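Local coordinates for putative transcriptional regulator (Streptomyces coelicolor, PDB 2ZB9), which probably acts as a TetR-family transcription factor that binds regulatory DNA through its helix-turn-helix motif, at residues A[70-75]-A[126-131]; A[171-176]-A[191-196]; A[48-51]-A[56-59]. All coordinates share one frame; numbering follows the deposited sequence.

From the N terminus the three contacts follow one another in series, none nested in or crossing another. Interaction 3 closes first, folding helix 57-63 back on helix 46-53 across the turn of the predicted helix-turn-helix. Interaction 1 comes next and closes a longer, mainly helical loop between helix 67-83 and the start of helix 126-153, tying the DNA-binding end to the C-terminal domain. It meets interaction 3 directly, with Leu70 CD2 lying 4.0 Å from Val49 CG2. Interaction 2 closes the last, short loop by pairing helices 163-179 and 187-199 where the second subunit docks; its centre is about 40 Å from that of interaction 3.

Interaction 1. Residues A[70-75]-A[126-131]; sequences LALDGY and ADLATA
Leu72 and Ala131 mark the closest approach of the two helical backbones, their CA atoms 7.5 Å apart. Each segment keeps to its own helix, and no hydrogen bond links 70-75 to 126-131. Leu72 points its CB toward the facing helix and does most of the touching. Its CD2 methyl reaches CD1 of Leu128 at 4.1 Å, the two side chains crossing at about a right angle. Leu128 can answer because its CG stands anti to the backbone N (chi1 -177°), which carries the end of the side chain toward Leu72, CD1 foremost. On the same Leu72, CG rests 4.2 Å from the carbonyl O of Ala131, a purely van der Waals approach. Leu72 is also lined by Leu118 of helix 110-122 and by Tyr132, Leu135 and Tyr136 further along helix 126-153, so the leucine pair belongs to a larger apolar cluster. Next to Leu72 in the chain, Asp73 is held through OD2 by a salt bridge to Arg25 and a hydrogen bond from Trp64. In this way helix 67-83 is joined both to the DNA-binding part and to the core, as expected of the helix that connects the two domains in the TetR fold.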
ATOM      1  N   LEU A  70       1.954   4.087 -21.332  1.00 27.98           N
ATOM      2  CA  LEU A  70       2.424   2.987 -22.165  1.00 27.26           C
ATOM      3  C   LEU A  70       2.807   1.794 -21.293  1.00 26.87           C
ATOM      4  O   LEU A  70       2.374   0.670 -21.535  1.00 27.85           O
ATOM      5  CB  LEU A  70       3.632   3.422 -22.999  1.00 26.69           C
ATOM      6  CG  LEU A  70       4.185   2.374 -23.966  1.00 27.48           C
ATOM      7  CD1 LEU A  70       3.157   2.074 -25.049  1.00 28.90           C
ATOM      8  CD2 LEU A  70       5.469   2.886 -24.593  1.00 29.17           C
ATOM      9  N   ALA A  71       3.614   2.048 -20.270  1.00 27.41           N
ATOM     10  CA  ALA A  71       4.045   0.990 -19.370  1.00 26.54           C
ATOM     11  C   ALA A  71       2.879   0.346 -18.620  1.00 27.94           C
ATOM     12  O   ALA A  71       2.773  -0.881 -18.589  1.00 28.71           O
ATOM     13  CB  ALA A  71       5.064   1.534 -18.384  1.00 26.86           C
ATOM     14  N   LEU A  72       2.005   1.165 -18.033  1.00 29.28           N
ATOM     15  CA  LEU A  72       0.858   0.656 -17.268  1.00 29.61           C
ATOM     16  C   LEU A  72      -0.104  -0.188 -18.093  1.00 29.57           C
ATOM     17  O   LEU A  72      -0.552  -1.243 -17.647  1.00 32.23           O
ATOM     18  CB  LEU A  72       0.063   1.803 -16.624  1.00 29.45           C
ATOM     19  CG  LEU A  72       0.414   2.405 -15.253  1.00 32.77           C
ATOM     20  CD1 LEU A  72       0.753   1.292 -14.263  1.00 31.71           C
ATOM     21  CD2 LEU A  72       1.562   3.362 -15.374  1.00 35.46           C
ATOM     22  N   ASP A  73      -0.444   0.282 -19.287  1.00 28.79           N
ATOM     23  CA  ASP A  73      -1.365  -0.456 -20.143  1.00 27.26           C
ATOM     24  C   ASP A  73      -0.715  -1.773 -20.568  1.00 27.44           C
ATOM     25  O   ASP A  73      -1.362  -2.823 -20.568  1.00 28.11           O
ATOM     26  CB  ASP A  73      -1.729   0.381 -21.370  1.00 27.91           C
ATOM     27  CG  ASP A  73      -3.060  -0.023 -21.990  1.00 30.25           C
ATOM     28  OD1 ASP A  73      -3.751  -0.915 -21.446  1.00 29.00           O
ATOM     29  OD2 ASP A  73      -3.419   0.571 -23.030  1.00 33.14           O
ATOM     30  N   GLY A  74       0.566  -1.721 -20.923  1.00 27.15           N
ATOM     31  CA  GLY A  74       1.253  -2.942 -21.316  1.00 25.95           C
ATOM     32  C   GLY A  74       1.335  -3.904 -20.139  1.00 26.80           C
ATOM     33  O   GLY A  74       1.154  -5.118 -20.289  1.00 26.00           O
ATOM     34  N   TYR A  75       1.594  -3.366 -18.953  1.00 25.81           N
ATOM     35  CA  TYR A  75       1.699  -4.208 -17.771  1.00 28.74           C
ATOM     36  C   TYR A  75       0.377  -4.893 -17.459  1.00 28.61           C
ATOM     37  O   TYR A  75       0.338  -6.101 -17.238  1.00 29.73           O
ATOM     38  CB  TYR A  75       2.142  -3.391 -16.558  1.00 30.36           C
ATOM     39  CG  TYR A  75       2.394  -4.256 -15.347  1.00 32.91           C
ATOM     40  CD1 TYR A  75       3.560  -5.014 -15.239  1.00 33.52           C
ATOM     41  CD2 TYR A  75       1.439  -4.367 -14.341  1.00 31.64           C
ATOM     42  CE1 TYR A  75       3.764  -5.870 -14.154  1.00 34.63           C
ATOM     43  CE2 TYR A  75       1.629  -5.217 -13.258  1.00 33.30           C
ATOM     44  CZ  TYR A  75       2.789  -5.965 -13.170  1.00 33.90           C
ATOM     45  OH  TYR A  75       2.956  -6.818 -12.105  1.00 35.75           O
ATOM     46  N   ALA A 126       1.200  13.745 -10.203  1.00 38.15           N
ATOM     47  CA  ALA A 126      -0.252  13.690 -10.320  1.00 38.07           C
ATOM     48  C   ALA A 126      -0.756  12.975 -11.560  1.00 37.19           C
ATOM     49  O   ALA A 126      -1.712  12.205 -11.483  1.00 38.84           O
ATOM     50  CB  ALA A 126      -0.831  15.105 -10.260  1.00 37.68           C
ATOM     51  N   ASP A 127      -0.124  13.237 -12.701  1.00 38.18           N
ATOM     52  CA  ASP A 127      -0.523  12.612 -13.955  1.00 36.25           C
ATOM     53  C   ASP A 127      -0.272  11.107 -13.954  1.00 35.41           C
ATOM     54  O   ASP A 127      -1.092  10.336 -14.449  1.00 33.67           O
ATOM     55  CB  ASP A 127       0.214  13.256 -15.129  1.00 40.08           C
ATOM     56  CG  ASP A 127      -0.203  14.697 -15.360  1.00 44.23           C
ATOM     57  OD1 ASP A 127      -1.420  14.962 -15.458  1.00 46.45           O
ATOM     58  OD2 ASP A 127       0.689  15.569 -15.452  1.00 49.32           O
ATOM     59  N   LEU A 128       0.859  10.685 -13.401  1.00 32.18           N
ATOM     60  CA  LEU A 128       1.162   9.264 -13.356  1.00 32.78           C
ATOM     61  C   LEU A 128       0.161   8.559 -12.429  1.00 32.14           C
ATOM     62  O   LEU A 128      -0.324   7.466 -12.740  1.00 33.29           O
ATOM     63  CB  LEU A 128       2.603   9.046 -12.875  1.00 32.73           C
ATOM     64  CG  LEU A 128       3.110   7.600 -12.849  1.00 32.58           C
ATOM     65  CD1 LEU A 128       3.046   7.010 -14.254  1.00 34.61           C
ATOM     66  CD2 LEU A 128       4.535   7.563 -12.314  1.00 32.24           C
ATOM     67  N   ALA A 129      -0.153   9.192 -11.303  1.00 30.34           N
ATOM     68  CA  ALA A 129      -1.105   8.623 -10.353  1.00 30.81           C
ATOM     69  C   ALA A 129      -2.444   8.398 -11.051  1.00 30.18           C
ATOM     70  O   ALA A 129      -3.078   7.362 -10.878  1.00 32.17           O
ATOM     71  CB  ALA A 129      -1.286   9.561  -9.148  1.00 29.29           C
ATOM     72  N   THR A 130      -2.871   9.370 -11.848  1.00 30.86           N
ATOM     73  CA  THR A 130      -4.132   9.248 -12.571  1.00 31.39           C
ATOM     74  C   THR A 130      -4.095   8.085 -13.556  1.00 29.44           C
ATOM     75  O   THR A 130      -5.060   7.330 -13.669  1.00 30.47           O
ATOM     76  CB  THR A 130      -4.463  10.549 -13.332  1.00 32.71           C
ATOM     77  OG1 THR A 130      -4.741  11.588 -12.385  1.00 33.83           O
ATOM     78  CG2 THR A 130      -5.672  10.356 -14.243  1.00 30.76           C
ATOM     79  N   ALA A 131      -2.978   7.940 -14.264  1.00 30.58           N
ATOM     80  CA  ALA A 131      -2.820   6.858 -15.233  1.00 29.67           C
ATOM     81  C   ALA A 131      -2.761   5.494 -14.535  1.00 28.81           C
ATOM     82  O   ALA A 131      -3.254   4.491 -15.058  1.00 28.68           O
ATOM     83  CB  ALA A 131      -1.557   7.079 -16.054  1.00 30.69           C
TER

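Interaction 2. Residues A[171-176]-A[191-196]; sequences WGAVYH and TALVTN
Beside the apolar contact of Ala173 and Val174 with Leu193, the flat groups of helix 163-179 meet aromatic rings of their own chain and of the second subunit. Trp171 and Tyr175 each meet Phe102 of helix 91-108 edge to face, and the indole also meets Phe85, the planes at about 75°. Trp171 NE1 at the indole edge is hydrogen-bonded to Gln98 OE1, which helps to fix the rotation of the ring. The imidazole of His176 meets Tyr175 of the second subunit, the two planes turned only about 15° from each other, and Tyr175 in turn meets His176 of the second subunit. His176 ND1 is hydrogen-bonded to Asp168 OD1 of that subunit. This is consistent with the dimer interface of TetR-family C-terminal domains, in which the last two helices of each subunit form a four-helix bundle.

Within one chain, helices 163-179 and 187-199 come closest at Ala173 and Leu193, whose CA atoms are 8.0 Å apart. No hydrogen bond passes directly between the two segments; Leu193 carries the packing with both its methyl branches. The trunk of Leu193 is extended, with CD1 trans along chi2 (178°), and its two methyls part to reach neighbouring residues of the facing helix. Both touching residues there are buried, and Val174 also packs on Phe102, so the aromatic layer backs the methyl contact. On the dimer side, Leu193 packs on Val165 of the second subunit, and its carbonyl O accepts a hydrogen bond from Gln169 NE2 of that same subunit. Asn196 ND2 is hydrogen-bonded to the OE1 of that glutamine. At the heart of the contact, Leu193 CD2 sits 3.7 Å from Ala173 CB, and Leu193 CD1 lies 3.6 Å from Val174 CG2, the valine and leucine crossing at about a right angle.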
ATOM      1  N   TRP A 171      -5.447  -7.793  -1.166  1.00 23.75           N
ATOM      2  CA  TRP A 171      -4.399  -7.252  -2.026  1.00 24.92           C
ATOM      3  C   TRP A 171      -3.721  -6.026  -1.404  1.00 24.68           C
ATOM      4  O   TRP A 171      -2.499  -5.893  -1.455  1.00 26.17           O
ATOM      5  CB  TRP A 171      -5.002  -6.915  -3.399  1.00 24.09           C
ATOM      6  CG  TRP A 171      -5.547  -8.145  -4.060  1.00 26.40           C
ATOM      7  CD1 TRP A 171      -4.833  -9.083  -4.753  1.00 23.56           C
ATOM      8  CD2 TRP A 171      -6.882  -8.664  -3.940  1.00 24.72           C
ATOM      9  NE1 TRP A 171      -5.633 -10.155  -5.057  1.00 22.90           N
ATOM     10  CE2 TRP A 171      -6.890  -9.931  -4.570  1.00 25.15           C
ATOM     11  CE3 TRP A 171      -8.062  -8.186  -3.355  1.00 25.03           C
ATOM     12  CZ2 TRP A 171      -8.044 -10.731  -4.629  1.00 22.54           C
ATOM     13  CZ3 TRP A 171      -9.209  -8.981  -3.415  1.00 25.82           C
ATOM     14  CH2 TRP A 171      -9.187 -10.243  -4.048  1.00 24.66           C
ATOM     15  N   GLY A 172      -4.513  -5.138  -0.812  1.00 24.84           N
ATOM     16  CA  GLY A 172      -3.938  -3.954  -0.192  1.00 25.43           C
ATOM     17  C   GLY A 172      -2.922  -4.315   0.880  1.00 25.62           C
ATOM     18  O   GLY A 172      -1.886  -3.661   1.005  1.00 24.92           O
ATOM     19  N   ALA A 173      -3.231  -5.354   1.657  1.00 26.08           N
ATOM     20  CA  ALA A 173      -2.347  -5.837   2.724  1.00 27.67           C
ATOM     21  C   ALA A 173      -1.029  -6.324   2.135  1.00 28.00           C
ATOM     22  O   ALA A 173       0.031  -6.129   2.726  1.00 30.58           O
ATOM     23  CB  ALA A 173      -3.021  -6.980   3.493  1.00 24.20           C
ATOM     24  N   VAL A 174      -1.103  -6.982   0.980  1.00 29.15           N
ATOM     25  CA  VAL A 174       0.091  -7.486   0.303  1.00 28.37           C
ATOM     26  C   VAL A 174       0.917  -6.305  -0.214  1.00 29.60           C
ATOM     27  O   VAL A 174       2.131  -6.244  -0.005  1.00 28.67           O
ATOM     28  CB  VAL A 174      -0.274  -8.384  -0.908  1.00 29.07           C
ATOM     29  CG1 VAL A 174       1.004  -8.885  -1.594  1.00 27.94           C
ATOM     30  CG2 VAL A 174      -1.133  -9.555  -0.452  1.00 25.24           C
ATOM     31  N   TYR A 175       0.254  -5.374  -0.899  1.00 27.54           N
ATOM     32  CA  TYR A 175       0.939  -4.197  -1.419  1.00 30.11           C
ATOM     33  C   TYR A 175       1.656  -3.486  -0.278  1.00 30.90           C
ATOM     34  O   TYR A 175       2.801  -3.053  -0.420  1.00 31.64           O
ATOM     35  CB  TYR A 175      -0.059  -3.221  -2.052  1.00 31.92           C
ATOM     36  CG  TYR A 175      -0.454  -3.531  -3.482  1.00 32.15           C
ATOM     37  CD1 TYR A 175       0.480  -3.472  -4.511  1.00 34.40           C
ATOM     38  CD2 TYR A 175      -1.770  -3.865  -3.806  1.00 35.84           C
ATOM     39  CE1 TYR A 175       0.117  -3.739  -5.835  1.00 35.11           C
ATOM     40  CE2 TYR A 175      -2.147  -4.135  -5.125  1.00 33.27           C
ATOM     41  CZ  TYR A 175      -1.194  -4.071  -6.133  1.00 35.10           C
ATOM     42  OH  TYR A 175      -1.551  -4.350  -7.436  1.00 34.91           O
ATOM     43  N   HIS A 176       0.983  -3.371   0.861  1.00 29.28           N
ATOM     44  CA  HIS A 176       1.578  -2.683   1.998  1.00 28.81           C
ATOM     45  C   HIS A 176       2.836  -3.363   2.509  1.00 29.22           C
ATOM     46  O   HIS A 176       3.849  -2.704   2.762  1.00 29.68           O
ATOM     47  CB  HIS A 176       0.563  -2.553   3.132  1.00 28.41           C
ATOM     48  CG  HIS A 176       1.113  -1.899   4.358  1.00 30.60           C
ATOM     49  ND1 HIS A 176       1.418  -2.600   5.503  1.00 31.13           N
ATOM     50  CD2 HIS A 176       1.426  -0.605   4.612  1.00 32.21           C
ATOM     51  CE1 HIS A 176       1.894  -1.766   6.411  1.00 32.21           C
ATOM     52  NE2 HIS A 176       1.908  -0.551   5.896  1.00 31.95           N
ATOM     53  N   THR A 191      -2.108 -17.161   2.959  1.00 31.21           N
ATOM     54  CA  THR A 191      -3.139 -18.024   3.520  1.00 29.91           C
ATOM     55  C   THR A 191      -3.818 -17.401   4.731  1.00 27.80           C
ATOM     56  O   THR A 191      -5.034 -17.507   4.877  1.00 30.11           O
ATOM     57  CB  THR A 191      -2.565 -19.404   3.912  1.00 30.14           C
ATOM     58  OG1 THR A 191      -1.953 -20.002   2.762  1.00 34.72           O
ATOM     59  CG2 THR A 191      -3.668 -20.322   4.402  1.00 28.53           C
ATOM     60  N   ALA A 192      -3.040 -16.745   5.587  1.00 25.41           N
ATOM     61  CA  ALA A 192      -3.589 -16.104   6.781  1.00 27.23           C
ATOM     62  C   ALA A 192      -4.520 -14.939   6.434  1.00 26.45           C
ATOM     63  O   ALA A 192      -5.511 -14.698   7.125  1.00 27.12           O
ATOM     64  CB  ALA A 192      -2.452 -15.615   7.689  1.00 26.50           C
ATOM     65  N   LEU A 193      -4.202 -14.216   5.366  1.00 26.33           N
ATOM     66  CA  LEU A 193      -5.031 -13.087   4.951  1.00 27.61           C
ATOM     67  C   LEU A 193      -6.453 -13.551   4.668  1.00 26.50           C
ATOM     68  O   LEU A 193      -7.414 -12.912   5.080  1.00 26.42           O
ATOM     69  CB  LEU A 193      -4.471 -12.431   3.687  1.00 27.33           C
ATOM     70  CG  LEU A 193      -3.143 -11.676   3.760  1.00 30.40           C
ATOM     71  CD1 LEU A 193      -2.801 -11.170   2.351  1.00 30.15           C
ATOM     72  CD2 LEU A 193      -3.246 -10.507   4.736  1.00 30.33           C
ATOM     73  N   VAL A 194      -6.580 -14.668   3.960  1.00 28.22           N
ATOM     74  CA  VAL A 194      -7.891 -15.207   3.607  1.00 28.09           C
ATOM     75  C   VAL A 194      -8.625 -15.856   4.785  1.00 29.16           C
ATOM     76  O   VAL A 194      -9.812 -15.612   4.987  1.00 29.36           O
ATOM     77  CB  VAL A 194      -7.765 -16.235   2.465  1.00 29.16           C
ATOM     78  CG1 VAL A 194      -9.134 -16.791   2.097  1.00 28.04           C
ATOM     79  CG2 VAL A 194      -7.112 -15.580   1.258  1.00 26.90           C
ATOM     80  N   THR A 195      -7.928 -16.672   5.569  1.00 28.98           N
ATOM     81  CA  THR A 195      -8.588 -17.328   6.695  1.00 31.77           C
ATOM     82  C   THR A 195      -9.052 -16.323   7.750  1.00 29.65           C
ATOM     83  O   THR A 195     -10.138 -16.465   8.301  1.00 28.98           O
ATOM     84  CB  THR A 195      -7.679 -18.395   7.362  1.00 32.72           C
ATOM     85  OG1 THR A 195      -6.593 -17.755   8.038  1.00 39.26           O
ATOM     86  CG2 THR A 195      -7.123 -19.346   6.314  1.00 33.23           C
ATOM     87  N   ASN A 196      -8.233 -15.311   8.032  1.00 28.95           N
ATOM     88  CA  ASN A 196      -8.605 -14.296   9.020  1.00 28.11           C
ATOM     89  C   ASN A 196      -9.911 -13.628   8.639  1.00 28.07           C
ATOM     90  O   ASN A 196     -10.817 -13.476   9.455  1.00 29.41           O
ATOM     91  CB  ASN A 196      -7.535 -13.210   9.127  1.00 26.79           C
ATOM     92  CG  ASN A 196      -6.284 -13.685   9.823  1.00 30.43           C
ATOM     93  OD1 ASN A 196      -6.301 -14.682  10.542  1.00 30.95           O
ATOM     94  ND2 ASN A 196      -5.190 -12.954   9.637  1.00 27.96           N
TER

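Interaction 3. Residues A[48-51]-A[56-59]; sequences RVAR and SKTT
Ala50 sets its CB against the aliphatic part of Lys57, with the methyl 3.6 Å from Lys57 CG. Ala50 CB also lies 4.0 Å from Lys57 N and 4.3 Å from Ser56 C, so it rests against the start of helix 57-63. The CA atoms of Ala50 and Ser56 are only 5.4 Å apart, a close approach that the small side chain of alanine permits.

Lys57 then leads its chain away from the alanine. A bend at chi3 (60°) turns the outer part of the chain, and NZ forms a salt bridge with OE1 of Glu47, about one turn before Ala50 on helix 46-53. Ser56 holds the N-cap position, and its OG accepts a hydrogen bond from Thr59 OG1 at 3.2 Å. One layer further out, Ala50 and Val49 both rest on Leu60 of the second helix, and Val49 reaches on to Val28 and Val32 of helix 20-39.

These residues lie in the predicted helix-turn-helix, whose second helix, 57-63, is probably the recognition helix, as in other TetR-family regulators. The chemistry is that of a small apolar seat with an ionic tie at its margin: no hydrogen bond passes between the two segments, so the direct contact between 48-51 and 56-59 is methyl and methylene packing, supplemented by the Lys57–Glu47 salt bridge and the shared packing on Leu60.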
ATOM      1  N   ARG A  48      11.660   2.376 -29.043  1.00 36.53           N
ATOM      2  CA  ARG A  48      11.968   0.959 -28.920  1.00 36.43           C
ATOM      3  C   ARG A  48      10.739   0.118 -29.284  1.00 34.36           C
ATOM      4  O   ARG A  48      10.837  -0.876 -30.008  1.00 32.92           O
ATOM      5  CB  ARG A  48      12.413   0.674 -27.481  1.00 38.82           C
ATOM      6  CG  ARG A  48      12.843  -0.749 -27.195  1.00 42.63           C
ATOM      7  CD  ARG A  48      14.268  -1.033 -27.632  1.00 40.87           C
ATOM      8  NE  ARG A  48      14.632  -2.408 -27.304  1.00 39.01           N
ATOM      9  CZ  ARG A  48      15.081  -2.811 -26.120  1.00 40.13           C
ATOM     10  NH1 ARG A  48      15.241  -1.944 -25.129  1.00 37.06           N
ATOM     11  NH2 ARG A  48      15.352  -4.097 -25.922  1.00 39.75           N
ATOM     12  N   VAL A  49       9.577   0.520 -28.779  1.00 32.79           N
ATOM     13  CA  VAL A  49       8.336  -0.191 -29.067  1.00 31.09           C
ATOM     14  C   VAL A  49       7.994  -0.095 -30.555  1.00 32.93           C
ATOM     15  O   VAL A  49       7.567  -1.073 -31.174  1.00 34.19           O
ATOM     16  CB  VAL A  49       7.156   0.391 -28.248  1.00 29.57           C
ATOM     17  CG1 VAL A  49       5.835  -0.220 -28.721  1.00 25.18           C
ATOM     18  CG2 VAL A  49       7.374   0.116 -26.761  1.00 26.80           C
ATOM     19  N   ALA A  50       8.179   1.089 -31.128  1.00 32.90           N
ATOM     20  CA  ALA A  50       7.882   1.289 -32.539  1.00 33.03           C
ATOM     21  C   ALA A  50       8.770   0.401 -33.408  1.00 33.85           C
ATOM     22  O   ALA A  50       8.300  -0.186 -34.378  1.00 34.14           O
ATOM     23  CB  ALA A  50       8.077   2.749 -32.911  1.00 32.32           C
ATOM     24  N   ARG A  51      10.048   0.297 -33.054  1.00 34.63           N
ATOM     25  CA  ARG A  51      10.982  -0.519 -33.825  1.00 37.52           C
ATOM     26  C   ARG A  51      10.645  -1.999 -33.729  1.00 38.66           C
ATOM     27  O   ARG A  51      10.627  -2.709 -34.729  1.00 38.66           O
ATOM     28  CB  ARG A  51      12.421  -0.298 -33.337  1.00 39.39           C
ATOM     29  CG  ARG A  51      13.469  -1.078 -34.134  1.00 43.99           C
ATOM     30  CD  ARG A  51      14.895  -0.715 -33.735  1.00 45.29           C
ATOM     31  NE  ARG A  51      15.201  -1.092 -32.356  1.00 48.32           N
ATOM     32  CZ  ARG A  51      15.340  -2.345 -31.934  1.00 49.89           C
ATOM     33  NH1 ARG A  51      15.206  -3.358 -32.782  1.00 49.63           N
ATOM     34  NH2 ARG A  51      15.607  -2.586 -30.657  1.00 50.24           N
ATOM     35  N   SER A  56       4.457   2.780 -36.361  1.00 36.56           N
ATOM     36  CA  SER A  56       5.052   4.103 -36.195  1.00 39.02           C
ATOM     37  C   SER A  56       4.760   4.752 -34.849  1.00 38.39           C
ATOM     38  O   SER A  56       3.723   4.509 -34.238  1.00 39.97           O
ATOM     39  CB  SER A  56       4.581   5.042 -37.309  1.00 37.67           C
ATOM     40  OG  SER A  56       3.194   5.312 -37.177  1.00 40.63           O
ATOM     41  N   LYS A  57       5.688   5.587 -34.400  1.00 38.39           N
ATOM     42  CA  LYS A  57       5.540   6.296 -33.137  1.00 42.50           C
ATOM     43  C   LYS A  57       4.305   7.186 -33.166  1.00 42.42           C
ATOM     44  O   LYS A  57       3.639   7.368 -32.147  1.00 41.58           O
ATOM     45  CB  LYS A  57       6.782   7.144 -32.861  1.00 44.31           C
ATOM     46  CG  LYS A  57       8.041   6.332 -32.629  1.00 48.41           C
ATOM     47  CD  LYS A  57       9.293   7.177 -32.826  1.00 51.72           C
ATOM     48  CE  LYS A  57       9.340   8.363 -31.877  1.00 53.62           C
ATOM     49  NZ  LYS A  57      10.507   9.243 -32.185  1.00 54.94           N
ATOM     50  N   THR A  58       4.003   7.732 -34.341  1.00 42.96           N
ATOM     51  CA  THR A  58       2.843   8.601 -34.517  1.00 43.04           C
ATOM     52  C   THR A  58       1.601   7.923 -33.965  1.00 43.05           C
ATOM     53  O   THR A  58       0.837   8.511 -33.204  1.00 44.63           O
ATOM     54  CB  THR A  58       2.603   8.915 -36.008  1.00 44.42           C
ATOM     55  OG1 THR A  58       3.706   9.674 -36.516  1.00 44.96           O
ATOM     56  CG2 THR A  58       1.314   9.705 -36.191  1.00 43.58           C
ATOM     57  N   THR A  59       1.407   6.675 -34.363  1.00 43.33           N
ATOM     58  CA  THR A  59       0.268   5.898 -33.911  1.00 42.93           C
ATOM     59  C   THR A  59       0.392   5.624 -32.410  1.00 41.05           C
ATOM     60  O   THR A  59      -0.592   5.698 -31.676  1.00 41.23           O
ATOM     61  CB  THR A  59       0.198   4.569 -34.671  1.00 42.28           C
ATOM     62  OG1 THR A  59       0.220   4.830 -36.081  1.00 46.98           O
ATOM     63  CG2 THR A  59      -1.069   3.827 -34.321  1.00 45.11           C
TER